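Local coordinates for DUF5037 domain-containing protein (Ruminococcus gnavus, PDB 4GL6), which is of unknown function and belongs to the DUF5037 family, folding into an antiparallel sheet and a mixed sheet packed with helices, within one chain, at residues P50-E55 against L194-T198; Q77-A81 against D104-P108; M84-E89 against I101-I105. All blocks are in the same frame, centred on the assembly; numbering follows the deposited sequence.

Contact 1 (P50-E55 against L194-T198); sequences PKHPFE and LEIFT
Two lengths of mostly irregular chain meet here, burying 361 Å². Segment 50-55 is a turn at Pro50-Lys51 (phi/psi -66/-16 and -88/-10) that extends from His52 into strand 54-59. The other, 194-198, leaves helix 184-194, stays helix-like at Glu195 and opens out at Phe197 and Thr198. The register is set by CA pairs Lys51-Glu195 (4.8 Å) and Pro53-Thr198 (5.7 Å).

Polar contacts are few. Lys51 (chi1 and chi2 m, then t, t) carries NZ to 3.5 Å from OE2 of Glu195 (chi1 m, chi2 t), a long salt bridge at the exposed edge. Alongside the bridge, CA of Glu195 points its hydrogen at O of Lys51, 3.5 Å away with 165° at the hydrogen.

Van der Waals contact does the rest. Pro53 aims its CA-to-CB bond at the other segment; its CD lies 3.5 Å from O of Leu194 and its CG 3.4 Å from O of Phe197, so the ring sits against those carbonyls. Thr198, chi1 p, places CG2 3.4 Å from CA of Phe54 and 3.5 Å from N of Glu55.

The contact joins the chain entering strand 54-59 of the antiparallel sheet to the loop after helix 184-194: Phe54 pairs through its backbone with Cys44 on strand 40-46, whereas Leu194 packs on Tyr100 and Gln102 of strand 99-104 in the mixed sheet, and O of Lys51 accepts a hydrogen bond from the Tyr100 hydroxyl.

Contact 2 (Q77-A81 against D104-P108); sequences QRLLA and DIIIP
Residues 77-81 form a helical turn within helix 75-95, with the bond from Ala81 N to Gln77 O at 3.0 Å, while 104-108 is extended chain leaving strand 99-104 (phi/psi -113/124 at Ile105, -117/116 at Ile106, -86/121 at Ile107). They run in opposing senses: the nearest CA pairs are Gln77-Ile107 at 6.2 Å and Ala81-Ile105 at 5.8 Å. Because 105-107 is extended, side chains alternate: the CA-to-CB bonds of Ile105 and Ile107 point toward the helix, that of Ile106 away.

Gln77, with chi1 and chi2 both t, reaches across the gap to the extended chain and accepts a hydrogen bond at OE1 from Ile107 N (2.9 Å, 166° at the hydrogen). The apolar part centres on Leu80 (m, t): its CD1 lies 3.6 Å from CD1 of Ile107 (m, m), and its CB 3.9 Å from CD1 of Ile105 (m, t), which also lies 3.5 Å from N of Ala81.

A Gln side-chain-to-main-chain hydrogen bond thus flanks aliphatic packing of a helix on extended chain, joining helix 75-95 to the loop after strand 99-104. Helix 122-129 closes over it, Tyr125 touching Leu80, Ile105 and Ile107, and Trp122 touching Ile105; Asp104 still pairs with Ser141 of strand 140-147.

Contact 3 (M84-E89 against I101-I105); sequences MESMIE and IQGDI
Helix segment 84-89 lies across strand 101-104. The two axes come within 7.9 Å and their directions differ by 138°, an oblique, antiparallel-leaning crossing, with the closest CA pair, Glu85-Gly103, at 5.6 Å; 365 Å² is buried.

Ile101, chi1 m and chi2 t, points toward the helix and extends CD1 to 3.4 Å from both CA and CB of Glu89, while its CG2 stands 4.3 Å from CB of Ile88 (m, t). Met84 (selenomethionine) is fully extended (t, t, t) and contributes CB, 3.9 Å from CD1 of Ile105 (m, t). Between these apolar ends, Glu85 (m, t, chi3 12°) leaves its CA sideways but bends its end inward: CG comes 3.4 Å from O of Ile101, and OE2 accepts a hydrogen bond from Gly103 N (2.9 Å, 160°). A CB on Gly103 would point at the helix and fall about 3.2 Å from that OE2, so the bare glycine leaves room for the carboxylate. Gln102 turns away, giving OE1 to Ser199 and NE2 to Glu202, and its backbone pairs with Trp143 of strand 140-147. Glu89 OE2 bonds the hydroxyl of Tyr99.

The helix thus covers an edge strand of the mixed sheet by alternate-residue packing. Glu85 OE2 is met by both the Gly103 amide and the guanidinium of Arg78, so the buried carboxylate is provided with polar partners in a largely apolar interface.

Contacts 2 and 3 are buried and share elements: both set helix 75-95 against the chain of strand 99-104 and its continuation, with Asp104 and Ile105 common to the two and centres about 10 Å apart. Each combines aliphatic packing with a helix side chain that accepts a hydrogen bond from a backbone amide, neutral in contact 2 and charged in contact 3; Arg78 NH1 joins them, 2.9 Å from Glu85 OE2. Contact 1 lies at the surface, joins segments 139 residues apart and rests on packing of Pro53 and Thr198, with one long salt bridge at its exposed side. It encloses the others in sequence and touches them through His52, Phe54 and Leu194, which pack on Arg78, Ile101 and Gln102.

Contact 1 (P50-E55 against L194-T198)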
loop_
_atom_site.group_PDB
_atom_site.type_symbol
_atom_site.label_atom_id
_atom_site.label_comp_id
_atom_site.label_asym_id
_atom_site.label_seq_id
_atom_site.Cartn_x
_atom_site.Cartn_y
_atom_site.Cartn_z
ATOM N N PRO A 50 -4.991 -5.030 11.812
ATOM C CA PRO A 50 -4.121 -4.132 12.561
ATOM C C PRO A 50 -2.687 -3.939 12.085
ATOM O O PRO A 50 -2.060 -2.982 12.530
ATOM C CB PRO A 50 -4.118 -4.767 13.955
ATOM C CG PRO A 50 -4.200 -6.228 13.678
ATOM C CD PRO A 50 -5.029 -6.373 12.433
ATOM N N LYS A 51 -2.169 -4.815 11.226
ATOM C CA LYS A 51 -0.775 -4.693 10.772
ATOM C C LYS A 51 -0.601 -3.791 9.532
ATOM O O LYS A 51 0.535 -3.470 9.208
ATOM C CB LYS A 51 -0.188 -6.077 10.468
ATOM C CG LYS A 51 -0.231 -7.103 11.598
ATOM C CD LYS A 51 0.830 -6.905 12.686
ATOM C CE LYS A 51 0.779 -8.053 13.703
ATOM N NZ LYS A 51 1.957 -8.116 14.612
ATOM N N HIS A 52 -1.693 -3.381 8.863
ATOM C CA HIS A 52 -1.637 -2.586 7.612
ATOM C C HIS A 52 -2.311 -1.240 7.669
ATOM O O HIS A 52 -3.517 -1.112 7.348
ATOM C CB HIS A 52 -2.218 -3.393 6.486
ATOM C CG HIS A 52 -1.401 -4.590 6.164
ATOM N ND1 HIS A 52 -0.330 -4.523 5.350
ATOM C CD2 HIS A 52 -1.484 -5.896 6.611
ATOM C CE1 HIS A 52 0.217 -5.729 5.254
ATOM N NE2 HIS A 52 -0.488 -6.574 6.030
ATOM N N PRO A 53 -1.551 -0.200 8.043
ATOM C CA PRO A 53 -2.173 1.115 8.192
ATOM C C PRO A 53 -2.543 1.808 6.885
ATOM O O PRO A 53 -2.050 1.441 5.826
ATOM C CB PRO A 53 -1.114 1.921 8.945
ATOM C CG PRO A 53 0.170 1.278 8.588
ATOM C CD PRO A 53 -0.102 -0.159 8.322
ATOM N N PHE A 54 -3.440 2.786 6.990
ATOM C CA PHE A 54 -3.872 3.611 5.857
ATOM C C PHE A 54 -4.029 5.062 6.275
ATOM O O PHE A 54 -4.343 5.331 7.436
ATOM C CB PHE A 54 -5.160 3.096 5.248
ATOM C CG PHE A 54 -6.353 3.150 6.158
ATOM C CD1 PHE A 54 -6.567 2.151 7.104
ATOM C CD2 PHE A 54 -7.303 4.178 6.031
ATOM C CE1 PHE A 54 -7.680 2.195 7.938
ATOM C CE2 PHE A 54 -8.424 4.223 6.850
ATOM C CZ PHE A 54 -8.615 3.227 7.806
ATOM N N GLU A 55 -3.802 5.978 5.328
ATOM C CA GLU A 55 -3.865 7.413 5.601
ATOM C C GLU A 55 -5.229 7.974 5.222
ATOM O O GLU A 55 -5.855 7.522 4.277
ATOM C CB GLU A 55 -2.740 8.171 4.891
ATOM C CG GLU A 55 -2.458 9.545 5.472
ATOM C CD GLU A 55 -1.259 10.222 4.826
ATOM O OE1 GLU A 55 -1.363 10.530 3.614
ATOM O OE2 GLU A 55 -0.232 10.476 5.535
ATOM N N LEU A 194 6.869 -0.666 9.336
ATOM C CA LEU A 194 5.773 -0.887 8.369
ATOM C C LEU A 194 4.403 -1.095 9.018
ATOM O O LEU A 194 3.393 -0.747 8.424
ATOM C CB LEU A 194 6.094 -2.068 7.428
ATOM C CG LEU A 194 7.243 -1.888 6.421
ATOM C CD1 LEU A 194 7.822 -3.223 5.959
ATOM C CD2 LEU A 194 6.817 -1.052 5.230
ATOM N N GLU A 195 4.378 -1.667 10.220
ATOM C CA GLU A 195 3.133 -1.880 10.965
ATOM C C GLU A 195 2.431 -0.594 11.431
ATOM O O GLU A 195 1.223 -0.628 11.678
ATOM C CB GLU A 195 3.366 -2.801 12.186
ATOM C CG GLU A 195 3.585 -4.273 11.848
ATOM C CD GLU A 195 3.994 -5.131 13.043
ATOM O OE1 GLU A 195 3.922 -4.679 14.215
ATOM O OE2 GLU A 195 4.359 -6.297 12.795
ATOM N N ILE A 196 3.174 0.511 11.554
ATOM C CA ILE A 196 2.640 1.781 12.071
ATOM C C ILE A 196 2.737 3.012 11.149
ATOM O O ILE A 196 2.398 4.113 11.578
ATOM C CB ILE A 196 3.264 2.102 13.464
ATOM C CG1 ILE A 196 4.775 2.452 13.349
ATOM C CG2 ILE A 196 2.988 0.946 14.434
ATOM C CD1 ILE A 196 5.350 3.145 14.564
ATOM N N PHE A 197 3.223 2.847 9.923
ATOM C CA PHE A 197 3.311 3.951 8.948
ATOM C C PHE A 197 2.866 3.480 7.569
ATOM O O PHE A 197 3.071 2.324 7.225
ATOM C CB PHE A 197 4.740 4.505 8.848
ATOM C CG PHE A 197 5.190 5.256 10.063
ATOM C CD1 PHE A 197 4.592 6.468 10.401
ATOM C CD2 PHE A 197 6.248 4.793 10.843
ATOM C CE1 PHE A 197 4.998 7.178 11.520
ATOM C CE2 PHE A 197 6.659 5.504 11.964
ATOM C CZ PHE A 197 6.035 6.698 12.300
ATOM N N THR A 198 2.286 4.396 6.786
ATOM C CA THR A 198 1.809 4.110 5.423
ATOM C C THR A 198 2.929 4.247 4.412
ATOM O O THR A 198 3.987 4.822 4.701
ATOM C CB THR A 198 0.636 5.015 5.034
ATOM O OG1 THR A 198 0.973 6.369 5.327
ATOM C CG2 THR A 198 -0.613 4.618 5.821
#

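Contact 2 (Q77-A81 against D104-P108)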
loop_
_atom_site.group_PDB
_atom_site.type_symbol
_atom_site.label_atom_id
_atom_site.label_comp_id
_atom_site.label_asym_id
_atom_site.label_seq_id
_atom_site.Cartn_x
_atom_site.Cartn_y
_atom_site.Cartn_z
ATOM N N GLN A 77 -9.838 3.254 -0.489
ATOM C CA GLN A 77 -8.473 3.097 -0.933
ATOM C C GLN A 77 -7.790 1.908 -0.231
ATOM O O GLN A 77 -7.125 1.102 -0.877
ATOM C CB GLN A 77 -7.738 4.407 -0.611
ATOM C CG GLN A 77 -6.459 4.652 -1.343
ATOM C CD GLN A 77 -5.958 6.067 -1.115
ATOM O OE1 GLN A 77 -6.185 6.985 -1.923
ATOM N NE2 GLN A 77 -5.349 6.266 0.034
ATOM N N ARG A 78 -7.957 1.816 1.088
ATOM C CA ARG A 78 -7.375 0.724 1.892
ATOM C C ARG A 78 -7.913 -0.643 1.499
ATOM O O ARG A 78 -7.152 -1.605 1.424
ATOM C CB ARG A 78 -7.586 0.949 3.406
ATOM C CG ARG A 78 -7.245 -0.227 4.328
ATOM C CD ARG A 78 -5.799 -0.678 4.148
ATOM N NE ARG A 78 -5.617 -2.099 4.426
ATOM C CZ ARG A 78 -4.584 -2.840 4.013
ATOM N NH1 ARG A 78 -3.610 -2.337 3.263
ATOM N NH2 ARG A 78 -4.543 -4.125 4.327
ATOM N N LEU A 79 -9.218 -0.721 1.283
ATOM C CA LEU A 79 -9.844 -1.966 0.861
ATOM C C LEU A 79 -9.290 -2.436 -0.489
ATOM O O LEU A 79 -9.128 -3.648 -0.690
ATOM C CB LEU A 79 -11.366 -1.815 0.789
ATOM C CG LEU A 79 -12.107 -1.509 2.093
ATOM C CD1 LEU A 79 -13.578 -1.207 1.781
ATOM C CD2 LEU A 79 -11.965 -2.647 3.084
ATOM N N LEU A 80 -8.994 -1.494 -1.397
ATOM C CA LEU A 80 -8.387 -1.833 -2.692
ATOM C C LEU A 80 -6.939 -2.348 -2.464
ATOM O O LEU A 80 -6.555 -3.362 -3.042
ATOM C CB LEU A 80 -8.473 -0.668 -3.697
ATOM C CG LEU A 80 -9.840 -0.336 -4.343
ATOM C CD1 LEU A 80 -9.780 0.973 -5.121
ATOM C CD2 LEU A 80 -10.341 -1.433 -5.279
ATOM N N ALA A 81 -6.179 -1.677 -1.595
ATOM C CA ALA A 81 -4.829 -2.125 -1.193
ATOM C C ALA A 81 -4.854 -3.518 -0.584
ATOM O O ALA A 81 -4.016 -4.337 -0.931
ATOM C CB ALA A 81 -4.155 -1.149 -0.203
ATOM N N ASP A 104 0.071 0.095 -2.366
ATOM C CA ASP A 104 0.130 1.554 -2.522
ATOM C C ASP A 104 -0.785 1.976 -3.672
ATOM O O ASP A 104 -0.344 2.128 -4.809
ATOM C CB ASP A 104 1.600 1.960 -2.753
ATOM C CG ASP A 104 1.812 3.473 -2.877
ATOM O OD1 ASP A 104 0.971 4.299 -2.452
ATOM O OD2 ASP A 104 2.873 3.825 -3.401
ATOM N N ILE A 105 -2.070 2.117 -3.345
ATOM C CA ILE A 105 -3.124 2.512 -4.277
ATOM C C ILE A 105 -3.628 3.880 -3.847
ATOM O O ILE A 105 -4.004 4.044 -2.721
ATOM C CB ILE A 105 -4.270 1.494 -4.267
ATOM C CG1 ILE A 105 -3.775 0.162 -4.864
ATOM C CG2 ILE A 105 -5.469 1.991 -5.087
ATOM C CD1 ILE A 105 -4.706 -1.014 -4.692
ATOM N N ILE A 106 -3.599 4.853 -4.756
ATOM C CA ILE A 106 -4.047 6.229 -4.511
ATOM C C ILE A 106 -5.236 6.574 -5.411
ATOM O O ILE A 106 -5.094 6.628 -6.624
ATOM C CB ILE A 106 -2.913 7.235 -4.786
ATOM C CG1 ILE A 106 -1.736 7.011 -3.798
ATOM C CG2 ILE A 106 -3.442 8.668 -4.725
ATOM C CD1 ILE A 106 -2.035 7.288 -2.332
ATOM N N ILE A 107 -6.388 6.825 -4.791
ATOM C CA ILE A 107 -7.624 7.210 -5.473
ATOM C C ILE A 107 -7.598 8.727 -5.660
ATOM O O ILE A 107 -7.510 9.445 -4.662
ATOM C CB ILE A 107 -8.859 6.887 -4.614
ATOM C CG1 ILE A 107 -8.948 5.392 -4.339
ATOM C CG2 ILE A 107 -10.141 7.371 -5.277
ATOM C CD1 ILE A 107 -8.998 4.509 -5.572
ATOM N N PRO A 108 -7.665 9.226 -6.910
ATOM C CA PRO A 108 -7.631 10.683 -7.156
ATOM C C PRO A 108 -8.928 11.419 -6.749
ATOM O O PRO A 108 -10.004 10.792 -6.658
ATOM C CB PRO A 108 -7.389 10.773 -8.664
ATOM C CG PRO A 108 -7.993 9.517 -9.217
ATOM C CD PRO A 108 -7.851 8.464 -8.162
#

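Contact 3 (M84-E89 against I101-I105)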
loop_
_atom_site.group_PDB
_atom_site.type_symbol
_atom_site.label_atom_id
_atom_site.label_comp_id
_atom_site.label_asym_id
_atom_site.label_seq_id
_atom_site.Cartn_x
_atom_site.Cartn_y
_atom_site.Cartn_z
HETATM N N MSE A 84 -5.066 -5.992 -3.357
HETATM C CA MSE A 84 -3.793 -6.039 -4.116
HETATM C C MSE A 84 -2.764 -6.896 -3.331
HETATM O O MSE A 84 -2.127 -7.783 -3.888
HETATM C CB MSE A 84 -3.257 -4.626 -4.408
HETATM C CG MSE A 84 -2.198 -4.596 -5.502
HETATM SE SE MSE A 84 -1.242 -2.929 -5.543
HETATM C CE MSE A 84 -0.065 -3.181 -7.078
ATOM N N GLU A 85 -2.673 -6.630 -2.033
ATOM C CA GLU A 85 -1.835 -7.390 -1.107
ATOM C C GLU A 85 -2.186 -8.878 -1.125
ATOM O O GLU A 85 -1.304 -9.727 -1.228
ATOM C CB GLU A 85 -1.993 -6.830 0.314
ATOM C CG GLU A 85 -1.345 -5.455 0.469
ATOM C CD GLU A 85 -1.757 -4.695 1.714
ATOM O OE1 GLU A 85 -2.379 -5.265 2.641
ATOM O OE2 GLU A 85 -1.454 -3.482 1.760
ATOM N N SER A 86 -3.477 -9.171 -1.066
ATOM C CA SER A 86 -3.958 -10.544 -1.045
ATOM C C SER A 86 -3.546 -11.329 -2.305
ATOM O O SER A 86 -3.039 -12.446 -2.210
ATOM C CB SER A 86 -5.483 -10.554 -0.881
ATOM O OG SER A 86 -5.946 -11.872 -0.699
HETATM N N MSE A 87 -3.777 -10.727 -3.470
HETATM C CA MSE A 87 -3.426 -11.326 -4.774
HETATM C C MSE A 87 -1.907 -11.545 -4.943
HETATM O O MSE A 87 -1.477 -12.559 -5.511
HETATM C CB MSE A 87 -4.006 -10.489 -5.930
HETATM C CG MSE A 87 -5.535 -10.560 -6.058
HETATM SE SE MSE A 87 -6.289 -9.344 -7.459
HETATM C CE MSE A 87 -6.612 -7.737 -6.411
ATOM N N ILE A 88 -1.104 -10.622 -4.431
ATOM C CA ILE A 88 0.351 -10.790 -4.450
ATOM C C ILE A 88 0.766 -11.878 -3.442
ATOM O O ILE A 88 1.609 -12.722 -3.767
ATOM C CB ILE A 88 1.079 -9.467 -4.195
ATOM C CG1 ILE A 88 0.789 -8.519 -5.363
ATOM C CG2 ILE A 88 2.587 -9.694 -4.109
ATOM C CD1 ILE A 88 1.304 -7.123 -5.163
ATOM N N GLU A 89 0.136 -11.891 -2.256
ATOM C CA GLU A 89 0.440 -12.886 -1.215
ATOM C C GLU A 89 0.276 -14.326 -1.691
ATOM O O GLU A 89 1.052 -15.185 -1.279
ATOM C CB GLU A 89 -0.336 -12.626 0.083
ATOM C CG GLU A 89 0.199 -13.426 1.279
ATOM C CD GLU A 89 -0.295 -12.947 2.642
ATOM O OE1 GLU A 89 -1.156 -12.050 2.732
ATOM O OE2 GLU A 89 0.196 -13.481 3.655
ATOM N N ILE A 101 3.776 -7.317 2.749
ATOM C CA ILE A 101 3.308 -6.854 1.454
ATOM C C ILE A 101 2.549 -5.563 1.701
ATOM O O ILE A 101 1.509 -5.564 2.360
ATOM C CB ILE A 101 2.384 -7.884 0.788
ATOM C CG1 ILE A 101 3.108 -9.244 0.655
ATOM C CG2 ILE A 101 1.911 -7.363 -0.562
ATOM C CD1 ILE A 101 2.203 -10.385 0.233
ATOM N N GLN A 102 3.064 -4.463 1.156
ATOM C CA GLN A 102 2.456 -3.137 1.312
ATOM C C GLN A 102 1.857 -2.642 -0.018
ATOM O O GLN A 102 2.588 -2.343 -0.965
ATOM C CB GLN A 102 3.504 -2.152 1.790
ATOM C CG GLN A 102 2.952 -0.815 2.236
ATOM C CD GLN A 102 4.045 0.199 2.409
ATOM O OE1 GLN A 102 4.652 0.631 1.433
ATOM N NE2 GLN A 102 4.275 0.607 3.629
ATOM N N GLY A 103 0.537 -2.547 -0.069
ATOM C CA GLY A 103 -0.165 -2.049 -1.251
ATOM C C GLY A 103 -0.195 -0.535 -1.220
ATOM O O GLY A 103 -0.469 0.038 -0.174
ATOM N N ASP A 104 0.071 0.095 -2.366
ATOM C CA ASP A 104 0.130 1.554 -2.522
ATOM C C ASP A 104 -0.785 1.976 -3.672
ATOM O O ASP A 104 -0.344 2.128 -4.809
ATOM C CB ASP A 104 1.600 1.960 -2.753
ATOM C CG ASP A 104 1.812 3.473 -2.877
ATOM O OD1 ASP A 104 0.971 4.299 -2.452
ATOM O OD2 ASP A 104 2.873 3.825 -3.401
ATOM N N ILE A 105 -2.070 2.117 -3.345
ATOM C CA ILE A 105 -3.124 2.512 -4.277
ATOM C C ILE A 105 -3.628 3.880 -3.847
ATOM O O ILE A 105 -4.004 4.044 -2.721
ATOM C CB ILE A 105 -4.270 1.494 -4.267
ATOM C CG1 ILE A 105 -3.775 0.162 -4.864
ATOM C CG2 ILE A 105 -5.469 1.991 -5.087
ATOM C CD1 ILE A 105 -4.706 -1.014 -4.692
#